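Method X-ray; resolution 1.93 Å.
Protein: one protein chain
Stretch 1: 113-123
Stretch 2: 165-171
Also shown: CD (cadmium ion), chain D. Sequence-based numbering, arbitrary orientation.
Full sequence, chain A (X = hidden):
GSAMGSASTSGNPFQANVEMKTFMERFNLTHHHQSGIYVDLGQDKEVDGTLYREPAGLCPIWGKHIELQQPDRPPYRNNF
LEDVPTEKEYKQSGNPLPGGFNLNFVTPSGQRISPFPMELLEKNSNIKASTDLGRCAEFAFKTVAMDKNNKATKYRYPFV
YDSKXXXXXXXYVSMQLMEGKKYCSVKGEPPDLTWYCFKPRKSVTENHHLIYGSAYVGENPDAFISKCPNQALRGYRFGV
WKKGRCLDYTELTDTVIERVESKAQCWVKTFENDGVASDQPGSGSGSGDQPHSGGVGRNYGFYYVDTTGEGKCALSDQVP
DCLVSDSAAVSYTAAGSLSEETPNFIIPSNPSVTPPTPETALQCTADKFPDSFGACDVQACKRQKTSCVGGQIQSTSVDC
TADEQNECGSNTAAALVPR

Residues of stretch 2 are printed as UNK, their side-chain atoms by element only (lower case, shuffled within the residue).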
# COMPACT_ATOMS: atom_id res chain seq x y z
N ILE A 113 7.22 -10.90 21.68
CA ILE A 113 6.18 -11.11 20.69
C ILE A 113 6.53 -10.48 19.31
O ILE A 113 6.12 -11.02 18.27
CB ILE A 113 4.83 -10.57 21.19
CG1 ILE A 113 4.46 -11.27 22.50
CG2 ILE A 113 3.73 -10.77 20.12
CD1 ILE A 113 3.10 -10.87 23.11
N SER A 114 7.30 -9.38 19.30
CA SER A 114 7.59 -8.66 18.05
C SER A 114 8.95 -7.95 18.05
O SER A 114 9.25 -7.27 19.01
CB SER A 114 6.48 -7.63 17.81
OG SER A 114 6.69 -6.92 16.60
N PRO A 115 9.72 -8.04 16.96
CA PRO A 115 9.37 -8.71 15.70
C PRO A 115 9.45 -10.23 15.84
O PRO A 115 10.17 -10.75 16.71
CB PRO A 115 10.40 -8.19 14.71
CG PRO A 115 11.56 -7.79 15.54
CD PRO A 115 10.99 -7.31 16.84
N PHE A 116 8.69 -10.92 15.03
CA PHE A 116 8.59 -12.36 15.17
C PHE A 116 9.21 -12.99 13.93
O PHE A 116 8.95 -12.54 12.82
CB PHE A 116 7.15 -12.80 15.36
CG PHE A 116 7.03 -14.20 15.91
CD1 PHE A 116 7.15 -14.44 17.28
CD2 PHE A 116 6.82 -15.27 15.06
CE1 PHE A 116 7.06 -15.73 17.79
CE2 PHE A 116 6.71 -16.57 15.57
CZ PHE A 116 6.83 -16.80 16.93
N PRO A 117 10.05 -14.02 14.12
CA PRO A 117 10.77 -14.54 12.95
C PRO A 117 9.89 -15.40 12.05
O PRO A 117 9.16 -16.27 12.54
CB PRO A 117 11.89 -15.38 13.57
CG PRO A 117 11.28 -15.87 14.85
CD PRO A 117 10.41 -14.75 15.35
N MET A 118 9.97 -15.17 10.75
CA MET A 118 9.15 -15.89 9.78
C MET A 118 9.39 -17.41 9.85
O MET A 118 8.49 -18.22 9.57
CB MET A 118 9.46 -15.38 8.40
CG MET A 118 8.67 -16.05 7.29
SD MET A 118 6.84 -15.94 7.50
CE MET A 118 6.64 -14.15 7.64
N GLU A 119 10.59 -17.82 10.25
CA GLU A 119 10.89 -19.25 10.30
C GLU A 119 9.96 -19.97 11.25
O GLU A 119 9.54 -21.09 10.99
CB GLU A 119 12.36 -19.48 10.70
CG GLU A 119 13.30 -19.33 9.56
CD GLU A 119 13.12 -20.40 8.51
OE1 GLU A 119 13.16 -21.60 8.91
OE2 GLU A 119 12.91 -20.04 7.31
N LEU A 120 9.63 -19.34 12.36
CA LEU A 120 8.76 -19.99 13.31
C LEU A 120 7.31 -20.00 12.80
O LEU A 120 6.59 -20.94 13.07
CB LEU A 120 8.86 -19.32 14.68
CG LEU A 120 9.98 -19.90 15.55
CD1 LEU A 120 11.29 -19.91 14.85
CD2 LEU A 120 10.08 -19.06 16.77
N LEU A 121 6.90 -18.99 12.03
CA LEU A 121 5.54 -18.95 11.50
C LEU A 121 5.37 -20.00 10.42
O LEU A 121 4.32 -20.63 10.30
CB LEU A 121 5.22 -17.58 10.91
CG LEU A 121 5.18 -16.38 11.87
CD1 LEU A 121 4.93 -15.07 11.10
CD2 LEU A 121 4.13 -16.58 12.89
N GLU A 122 6.40 -20.14 9.60
CA GLU A 122 6.42 -21.15 8.57
C GLU A 122 6.23 -22.58 9.17
O GLU A 122 5.63 -23.47 8.53
CB GLU A 122 7.75 -21.02 7.80
CG GLU A 122 8.30 -22.28 7.22
CD GLU A 122 9.75 -22.12 6.79
OE1 GLU A 122 10.14 -21.02 6.31
OE2 GLU A 122 10.48 -23.11 6.96
N LYS A 123 6.76 -22.79 10.36
CA LYS A 123 6.72 -24.11 11.01
C LYS A 123 5.50 -24.32 11.91
O LYS A 123 5.33 -25.39 12.52
CB LYS A 123 8.01 -24.32 11.81
CG LYS A 123 9.22 -24.45 10.89
CD LYS A 123 10.52 -24.45 11.65
CE LYS A 123 11.73 -24.38 10.71
NZ LYS A 123 11.83 -25.58 9.82
N UNK A 165 14.97 -9.01 6.38
CA UNK A 165 15.30 -9.78 7.57
C UNK A 165 14.34 -10.91 7.85
O UNK A 165 14.58 -11.74 8.73
n UNK A 165 17.86 -5.40 11.13
c UNK A 165 16.39 -7.77 8.61
c UNK A 165 16.56 -7.03 9.88
c UNK A 165 15.37 -8.86 8.77
c UNK A 165 17.73 -6.09 9.81
N UNK A 166 13.24 -10.96 7.09
CA UNK A 166 12.16 -11.91 7.33
C UNK A 166 11.67 -11.88 8.76
O UNK A 166 11.64 -12.91 9.45
c UNK A 166 12.59 -13.35 6.95
n UNK A 166 13.03 -17.54 6.32
n UNK A 166 10.91 -17.85 5.52
n UNK A 166 12.00 -15.87 5.08
c UNK A 166 13.13 -14.94 5.12
c UNK A 166 12.73 -13.52 5.49
c UNK A 166 11.99 -17.08 5.64
N UNK A 167 11.26 -10.67 9.18
CA UNK A 167 10.75 -10.39 10.52
C UNK A 167 9.38 -9.75 10.38
O UNK A 167 9.21 -8.85 9.56
c UNK A 167 13.00 -10.02 11.68
c UNK A 167 11.66 -9.43 11.28
c UNK A 167 13.83 -8.94 12.35
c UNK A 167 12.80 -11.21 12.60
N UNK A 168 8.46 -10.18 11.23
CA UNK A 168 7.09 -9.68 11.27
C UNK A 168 6.92 -8.77 12.50
O UNK A 168 6.96 -9.22 13.64
c UNK A 168 6.11 -10.85 11.31
s UNK A 168 4.36 -10.35 11.10
N UNK A 169 6.80 -7.48 12.24
CA UNK A 169 6.55 -6.48 13.28
C UNK A 169 5.09 -6.24 13.49
O UNK A 169 4.39 -5.92 12.55
c UNK A 169 7.17 -5.12 12.91
c UNK A 169 10.73 -4.99 13.55
c UNK A 169 9.50 -5.43 11.80
c UNK A 169 8.66 -5.15 12.83
n UNK A 169 10.78 -5.33 12.28
n UNK A 169 9.47 -4.87 13.91
N UNK A 170 4.67 -6.30 14.75
CA UNK A 170 3.35 -5.89 15.19
C UNK A 170 3.51 -4.51 15.79
O UNK A 170 4.31 -4.34 16.69
c UNK A 170 2.66 -8.28 15.73
c UNK A 170 2.76 -6.85 16.25
c UNK A 170 1.38 -6.34 16.71
c UNK A 170 1.91 -8.41 14.47
N UNK A 171 2.76 -3.54 15.28
CA UNK A 171 2.90 -2.17 15.75
C UNK A 171 1.85 -1.82 16.80
O UNK A 171 0.68 -1.66 16.50
c UNK A 171 3.75 -1.36 13.43
c UNK A 171 5.22 -1.51 13.90
c UNK A 171 3.61 -0.20 12.48
c UNK A 171 2.77 -1.18 14.58
CD CD D . 12.66 -22.36 6.53
O HOH W 1 12.53 -21.36 4.29

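Position 165 carries four carbons in an unbranched row ending in one nitrogen. This side chain is out of reach of stretch 1, and it is nearly fully extended. A linear four-carbon amine is Lys165.

Position 166 has three carbons, a nitrogen, and then a carbon bearing two more nitrogens, a guanidinium; one terminal nitrogen lies 2.7 Å from Glu119 OE2 and the other 3.4 Å from Glu122 OE1. This is Arg166. Its CB points sideways, yet its end comes nearer. NH1 donates to Glu119 OE2 at 175°, an almost linear, charged hydrogen bond; NH2 to Glu122 OE1 is a weak bond within a salt bridge. Both carboxylate oxygens lie near the guanidinium plane, where its N-H bonds point, while Met118 CB lies over one face. The backbone contributes too, Met118 N donating to Arg166 O at 3.1 Å.

Position 167 shows four carbons forked at the second; its CB is 3.9 Å from Pro115 CB, and one terminal carbon lies 4.4 Å from Pro117 CB. The pattern is that of Leu167, and the terminal carbon is CD2. Leu167 and Pro117 form a non-hydrogen-bonded antiparallel pair, with side chains on the same face of the sheet.

Position 168 has one carbon followed by a sulfur, and Leu121 CD1 lies 4.4 Å from the CB of position 168; hence Cys168, which is bonded covalently to a group elsewhere in the structure. The backbone pairs with Phe116 in both directions: Phe116 N to Cys168 O is 2.8 Å, and Cys168 N to Phe116 O is 2.9 Å. Pro115 CA adds a CH...O contact to Cys168 O at 3.2 Å.

Position 169 bears one carbon and a five-membered ring of three carbons and two nitrogens. Pro115 CB sits 3.6 Å from the ring centroid, 19° off the normal, so a C-H group packs over the ring face. The ring is an imidazole: His169.

Position 170 has four carbons forked at the first, one arm two carbons long; its CB is 3.9 Å from Ser114 OG. This identifies Ile170, whose backbone N donates to Ser114 OG at 2.8 Å and 167°.

Position 171 again has four carbons forked at the second, and they make no contact with stretch 1: Leu171.

The contact buries 580 Å² and combines a short antiparallel pairing with a charged cluster. Pro117 is at the N-cap position of the helix 118-122, and Glu119 and Glu122 of that helix lie at the edge of the guanidinium. Their oxygens Glu119 OE2 and Glu122 OE1 approach to 3.1 Å, two acceptors whose negative charge is offset by Arg166 and by the cadmium, bound by Glu119 OE1 and OE2 (both 2.5 Å) and Glu122 OE2 (2.4 Å).

Stretch 2, residues 165-171: KRLCHIL
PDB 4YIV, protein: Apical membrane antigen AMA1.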